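Local coordinates for Lic12234 (Leptospira interrogans, PDB 4TZH), which is a leucine-rich repeat protein of unknown function from a human pathogen, a putative virulence factor that may, like many relatives, bind other proteins, at residues Leu69-Asn74 and Glu90-Asn95; Ser77-Glu82 and Asn97-Leu102. All coordinates share one frame; numbering follows the deposited sequence. Where two conformers were deposited one is given.

Contact 1 (Leu69-Asn74 and Glu90-Asn95); sequences LDISRN and EVLFLN. With ZN (zinc ion), chain C; ZN (zinc ion), chain E.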
loop_
_atom_site.group_PDB
_atom_site.type_symbol
_atom_site.label_atom_id
_atom_site.label_comp_id
_atom_site.label_asym_id
_atom_site.label_seq_id
_atom_site.Cartn_x
_atom_site.Cartn_y
_atom_site.Cartn_z
ATOM N N LEU A 69 -6.431 -3.163 1.265
ATOM C CA LEU A 69 -5.894 -3.873 0.116
ATOM C C LEU A 69 -4.616 -4.538 0.578
ATOM O O LEU A 69 -3.651 -3.855 0.993
ATOM C CB LEU A 69 -5.609 -2.866 -1.012
ATOM C CG LEU A 69 -5.012 -3.423 -2.295
ATOM C CD1 LEU A 69 -5.873 -4.551 -2.873
ATOM C CD2 LEU A 69 -4.872 -2.298 -3.324
ATOM N N ASP A 70 -4.604 -5.863 0.503
ATOM C CA ASP A 70 -3.452 -6.672 0.899
ATOM C C ASP A 70 -2.878 -7.334 -0.347
ATOM O O ASP A 70 -3.497 -8.252 -0.877
ATOM C CB ASP A 70 -3.879 -7.721 1.917
ATOM C CG ASP A 70 -2.811 -8.764 2.171
ATOM O OD1 ASP A 70 -1.651 -8.491 1.876
ATOM O OD2 ASP A 70 -3.172 -9.848 2.662
ATOM N N ILE A 71 -1.743 -6.832 -0.808
ATOM C CA ILE A 71 -1.048 -7.409 -1.973
ATOM C C ILE A 71 0.324 -7.877 -1.566
ATOM O O ILE A 71 1.240 -7.922 -2.374
ATOM C CB ILE A 71 -0.890 -6.466 -3.169
ATOM C CG1 ILE A 71 -1.908 -5.337 -3.115
ATOM C CG2 ILE A 71 -0.925 -7.296 -4.457
ATOM C CD1 ILE A 71 -1.713 -4.226 -4.229
ATOM N N SER A 72 0.457 -8.239 -0.308
ATOM C CA SER A 72 1.740 -8.696 0.199
ATOM C C SER A 72 2.195 -9.985 -0.438
ATOM O O SER A 72 1.373 -10.768 -0.887
ATOM C CB SER A 72 1.671 -8.869 1.709
ATOM O OG SER A 72 0.696 -9.820 2.103
ATOM N N ARG A 73 3.510 -10.208 -0.461
ATOM C CA ARG A 73 4.068 -11.488 -0.946
ATOM C C ARG A 73 3.671 -11.789 -2.386
ATOM O O ARG A 73 3.163 -12.883 -2.717
ATOM C CB ARG A 73 3.754 -12.652 0.009
ATOM C CG ARG A 73 4.451 -12.490 1.359
ATOM C CD ARG A 73 4.398 -13.753 2.220
ATOM N NE ARG A 73 4.940 -14.900 1.501
ATOM C CZ ARG A 73 4.796 -16.162 1.890
ATOM N NH1 ARG A 73 4.116 -16.451 2.995
ATOM N NH2 ARG A 73 5.321 -17.146 1.172
ATOM N N ASN A 74 3.921 -10.815 -3.272
ATOM C CA ASN A 74 3.700 -11.021 -4.703
ATOM C C ASN A 74 5.007 -10.598 -5.364
ATOM O O ASN A 74 6.066 -10.652 -4.721
ATOM C CB ASN A 74 2.503 -10.208 -5.203
ATOM C CG ASN A 74 1.227 -10.910 -4.919
ATOM O OD1 ASN A 74 0.804 -11.754 -5.697
ATOM N ND2 ASN A 74 0.543 -10.583 -3.823
ATOM N N GLU A 90 -7.650 2.781 3.409
ATOM C CA GLU A 90 -7.115 3.113 4.728
ATOM C C GLU A 90 -5.868 2.321 5.064
ATOM O O GLU A 90 -5.027 2.806 5.825
ATOM C CB GLU A 90 -8.171 2.843 5.826
ATOM C CG GLU A 90 -9.439 3.685 5.604
ATOM C CD GLU A 90 -10.509 3.594 6.683
ATOM O OE1 GLU A 90 -10.225 3.004 7.741
ATOM O OE2 GLU A 90 -11.615 4.136 6.504
ATOM N N VAL A 91 -5.763 1.084 4.546
ATOM C CA VAL A 91 -4.624 0.223 4.867
ATOM C C VAL A 91 -4.148 -0.423 3.579
ATOM O O VAL A 91 -4.983 -0.959 2.823
ATOM C CB VAL A 91 -5.023 -0.887 5.852
ATOM C CG1 VAL A 91 -3.824 -1.807 6.174
ATOM C CG2 VAL A 91 -5.603 -0.290 7.138
ATOM N N LEU A 92 -2.846 -0.367 3.338
ATOM C CA LEU A 92 -2.262 -0.950 2.133
ATOM C C LEU A 92 -1.044 -1.783 2.541
ATOM O O LEU A 92 -0.057 -1.240 3.058
ATOM C CB LEU A 92 -1.862 0.167 1.177
ATOM C CG LEU A 92 -1.176 -0.254 -0.113
ATOM C CD1 LEU A 92 -1.977 -1.323 -0.874
ATOM C CD2 LEU A 92 -1.021 0.977 -1.038
ATOM N N PHE A 93 -1.139 -3.101 2.331
ATOM C CA PHE A 93 -0.011 -3.992 2.594
ATOM C C PHE A 93 0.691 -4.307 1.277
ATOM O O PHE A 93 0.104 -4.954 0.402
ATOM C CB PHE A 93 -0.470 -5.319 3.217
ATOM C CG PHE A 93 -1.000 -5.251 4.616
ATOM C CD1 PHE A 93 -0.141 -5.347 5.704
ATOM C CD2 PHE A 93 -2.365 -5.274 4.852
ATOM C CE1 PHE A 93 -0.649 -5.310 7.018
ATOM C CE2 PHE A 93 -2.863 -5.236 6.154
ATOM C CZ PHE A 93 -2.000 -5.226 7.217
ATOM N N LEU A 94 1.926 -3.819 1.126
ATOM C CA LEU A 94 2.717 -4.051 -0.072
ATOM C C LEU A 94 4.008 -4.737 0.290
ATOM O O LEU A 94 4.916 -4.794 -0.560
ATOM C CB LEU A 94 3.011 -2.739 -0.802
ATOM C CG LEU A 94 1.962 -2.372 -1.810
ATOM C CD1 LEU A 94 2.101 -0.886 -2.167
ATOM C CD2 LEU A 94 2.225 -3.204 -3.097
ATOM N N ASN A 95 4.091 -5.274 1.500
ATOM C CA ASN A 95 5.347 -5.893 1.913
ATOM C C ASN A 95 5.653 -7.145 1.091
ATOM O O ASN A 95 4.724 -7.877 0.737
ATOM C CB ASN A 95 5.316 -6.200 3.370
ATOM C CG ASN A 95 4.071 -6.860 3.823
ATOM O OD1 ASN A 95 2.968 -6.249 3.770
ATOM N ND2 ASN A 95 4.208 -8.102 4.281
HETATM ZN ZN ZN C . -4.709 -10.433 3.681
HETATM ZN ZN ZN E . -12.897 4.081 8.008
HETATM O O HOH W 1 -14.626 4.950 7.230
#
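Leu69 and Phe93 join two neighbouring parallel strands through the backbone: Phe93 N donates to Leu69 O at 2.9 Å, and Phe93 O in turn accepts from Ile71 N. Leu69 N to Val91 O precedes this pair and Arg73 N to Asn95 O follows it, so the ladder outlasts the short strands. This is the parallel sheet of a leucine-rich repeat solenoid, each repeat adding one strand.

Asp70 stands on the same face as Phe93. Its CB lies 4.1 Å from Phe93 CD2, obliquely to the ring. CG is anti to the backbone N (chi1 169°), and the carboxylate plane is turned 68° from the ring. OD1 packs against Phe93 CB and takes two bonds from Ser72: the backbone N closes an Asx turn from the anti side, 32° out of the carboxylate plane, while OG, 2.7 Å from OD1, meets the syn lone pair. OD2 binds zinc at 1.9 Å, a site completed in part by His47. A short carboxylate suits this place because one oxygen can hold the turn while the other reaches the metal.

On the other face, where leucine suits the solenoid interior, Leu69 and Leu92 run alongside each other into the interior, with CD2 of Leu69 3.9 Å from CD1 of Leu92. Farther along, Ser72 CB rests 3.6 Å from Asn95 OD1, and Ser72 OG also bonds Arg49.

Two donors and a metal shared by one carboxylate should stabilise its negative charge, and the turn that holds OD1 probably also restricts how OD2 is presented to zinc.

Contact 2 (Ser77-Glu82 and Asn97-Leu102); sequences SNFPKE and NSLSNL. With ZN (zinc ion), chain F.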
loop_
_atom_site.group_PDB
_atom_site.type_symbol
_atom_site.label_atom_id
_atom_site.label_comp_id
_atom_site.label_asym_id
_atom_site.label_seq_id
_atom_site.Cartn_x
_atom_site.Cartn_y
_atom_site.Cartn_z
ATOM N N SER A 77 5.745 -4.834 -9.244
ATOM C CA SER A 77 6.787 -3.874 -9.569
ATOM C C SER A 77 6.204 -2.537 -10.037
ATOM O O SER A 77 6.937 -1.554 -10.140
ATOM C CB SER A 77 7.717 -4.449 -10.631
ATOM O OG SER A 77 6.969 -4.646 -11.826
ATOM N N ASN A 78 4.898 -2.497 -10.344
ATOM C CA ASN A 78 4.290 -1.268 -10.859
ATOM C C ASN A 78 2.811 -1.297 -10.657
ATOM O O ASN A 78 2.233 -2.376 -10.436
ATOM C CB ASN A 78 4.614 -1.114 -12.372
ATOM C CG ASN A 78 3.946 -2.155 -13.244
ATOM O OD1 ASN A 78 2.926 -1.880 -13.886
ATOM N ND2 ASN A 78 4.494 -3.372 -13.310
ATOM N N PHE A 79 2.179 -0.111 -10.798
ATOM C CA PHE A 79 0.746 0.046 -10.648
ATOM C C PHE A 79 0.167 0.833 -11.775
ATOM O O PHE A 79 0.824 1.743 -12.280
ATOM C CB PHE A 79 0.426 0.836 -9.373
ATOM C CG PHE A 79 0.893 0.173 -8.118
ATOM C CD1 PHE A 79 0.159 -0.854 -7.549
ATOM C CD2 PHE A 79 2.101 0.541 -7.530
ATOM C CE1 PHE A 79 0.595 -1.470 -6.365
ATOM C CE2 PHE A 79 2.533 -0.066 -6.355
ATOM C CZ PHE A 79 1.783 -1.072 -5.795
ATOM N N PRO A 80 -1.122 0.611 -12.078
ATOM C CA PRO A 80 -1.785 1.476 -13.064
ATOM C C PRO A 80 -2.085 2.827 -12.406
ATOM O O PRO A 80 -2.253 2.894 -11.175
ATOM C CB PRO A 80 -3.102 0.730 -13.321
ATOM C CG PRO A 80 -3.395 -0.018 -12.033
ATOM C CD PRO A 80 -2.023 -0.438 -11.560
ATOM N N LYS A 81 -2.236 3.880 -13.194
ATOM C CA LYS A 81 -2.570 5.182 -12.616
ATOM C C LYS A 81 -3.919 5.149 -11.881
ATOM O O LYS A 81 -4.142 5.952 -10.977
ATOM C CB LYS A 81 -2.625 6.253 -13.717
ATOM C CG LYS A 81 -1.238 6.648 -14.184
ATOM C CD LYS A 81 -1.301 7.917 -15.013
ATOM C CE LYS A 81 0.064 8.305 -15.475
ATOM N NZ LYS A 81 0.915 8.882 -14.393
ATOM N N GLU A 82 -4.824 4.213 -12.275
ATOM C CA GLU A 82 -6.154 4.116 -11.684
ATOM C C GLU A 82 -6.142 3.830 -10.176
ATOM O O GLU A 82 -7.183 3.992 -9.533
ATOM C CB GLU A 82 -7.021 3.093 -12.433
ATOM C CG GLU A 82 -7.480 3.577 -13.812
ATOM C CD GLU A 82 -6.518 3.466 -14.992
ATOM O OE1 GLU A 82 -5.339 3.082 -14.807
ATOM O OE2 GLU A 82 -6.996 3.709 -16.125
ATOM N N ASN A 97 7.478 -7.532 -2.029
ATOM C CA ASN A 97 7.195 -7.394 -3.453
ATOM C C ASN A 97 8.471 -7.008 -4.201
ATOM O O ASN A 97 9.570 -7.181 -3.664
ATOM C CB ASN A 97 6.041 -6.402 -3.681
ATOM C CG ASN A 97 4.702 -7.059 -3.566
ATOM O OD1 ASN A 97 4.397 -7.907 -4.410
ATOM N ND2 ASN A 97 3.904 -6.741 -2.525
ATOM N N SER A 98 8.332 -6.577 -5.463
ATOM C CA SER A 98 9.456 -6.226 -6.312
ATOM C C SER A 98 9.473 -4.752 -6.643
ATOM O O SER A 98 9.790 -4.367 -7.778
ATOM C CB SER A 98 9.383 -7.071 -7.578
ATOM O OG SER A 98 9.468 -8.434 -7.206
ATOM N N LEU A 99 9.117 -3.897 -5.672
ATOM C CA LEU A 99 9.094 -2.468 -5.931
ATOM C C LEU A 99 10.449 -1.815 -5.805
ATOM O O LEU A 99 11.053 -1.865 -4.737
ATOM C CB LEU A 99 8.093 -1.750 -5.014
ATOM C CG LEU A 99 6.644 -2.104 -5.248
ATOM C CD1 LEU A 99 5.822 -1.733 -4.005
ATOM C CD2 LEU A 99 6.103 -1.425 -6.496
ATOM N N SER A 100 10.919 -1.171 -6.894
ATOM C CA SER A 100 12.160 -0.412 -6.826
ATOM C C SER A 100 11.831 1.078 -6.788
ATOM O O SER A 100 12.667 1.885 -6.363
ATOM C CB SER A 100 13.116 -0.760 -7.964
ATOM O OG SER A 100 12.520 -0.588 -9.238
ATOM N N ASN A 101 10.591 1.437 -7.182
ATOM C CA ASN A 101 10.082 2.811 -7.155
ATOM C C ASN A 101 8.589 2.807 -6.841
ATOM O O ASN A 101 7.911 1.845 -7.206
ATOM C CB ASN A 101 10.288 3.492 -8.507
ATOM C CG ASN A 101 11.727 3.799 -8.834
ATOM O OD1 ASN A 101 12.273 4.834 -8.448
ATOM N ND2 ASN A 101 12.369 2.902 -9.553
ATOM N N LEU A 102 8.083 3.873 -6.216
ATOM C CA LEU A 102 6.641 4.026 -5.984
ATOM C C LEU A 102 6.182 5.104 -6.947
ATOM O O LEU A 102 6.870 6.126 -7.080
ATOM C CB LEU A 102 6.316 4.533 -4.572
ATOM C CG LEU A 102 6.403 3.624 -3.404
ATOM C CD1 LEU A 102 5.980 4.392 -2.157
ATOM C CD2 LEU A 102 5.467 2.401 -3.570
HETATM ZN ZN ZN F . -4.693 3.439 -16.738
HETATM O O HOH W 2 9.436 -0.887 -9.246
HETATM O O HOH W 3 6.636 1.383 -9.666
#
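Two waters, rather than direct hydrogen bonds, tie Ser77 O to Ser100 and Asn101 of the next loop, although the two backbones come within 4.5 Å between the CA atoms of Ser77 and Leu99. The segments belong to the corresponding loops of successive leucine-rich repeats, offset so that Ser77 lies beside Leu99, and stacked beyond the strands on the way to the convex side of the solenoid. Ser77 O accepts from both waters: one, 2.7 Å from it, accepts in turn from Ser100 N, and the other donates to Asn101 O as well. The waters thus join Ser77 O to Ser100 N and to Asn101 O, which it does not bond directly.

Serine suits this margin, being small enough for close approach: Ser77 CB lies 3.5 Å from Ser98 O, and Ser77 CA makes a CA-H...O contact with the same oxygen. Its hydroxyl, between the backbone N and the carbonyl carbon (chi1 64°), accepts from Asn78 ND2, with OG lying in the plane of that amide.

Leu99 and Phe79 supply the apolar part, their side chains set roughly perpendicular to one another. Phe79, wide and flat, spans toward the next repeat and also touches Pro103. At the far end of the loop Glu82 binds a zinc ion together with Glu58. The branch that does the touching in Leu99 is CD2, which packs against the Ser77 carbonyl and sits 3.8 Å from Phe79 CE2, oblique to the ring.

In the fold
Contacts 1 and 2 join the same two consecutive repeats at different levels, with centres about 12 Å apart: the first pairs their strands, the second their descending loops. Asn97 links them, its ND2 probably donating to Ile71 O (2.9 Å) and also bonding Leu94 O, while its OD1 accepts from Ile76 N; an asparagine inside the solenoid can thus serve backbone groups of both repeats. Apolar packing runs on between the levels, where Leu94 CD2 reaches Phe79 CZ at 3.5 Å and Leu99 CD1 at 4.0 Å. Zinc sites lie at both levels, with Asp70 and Glu90 in contact 1 and Glu82 in contact 2, each binding a different ion.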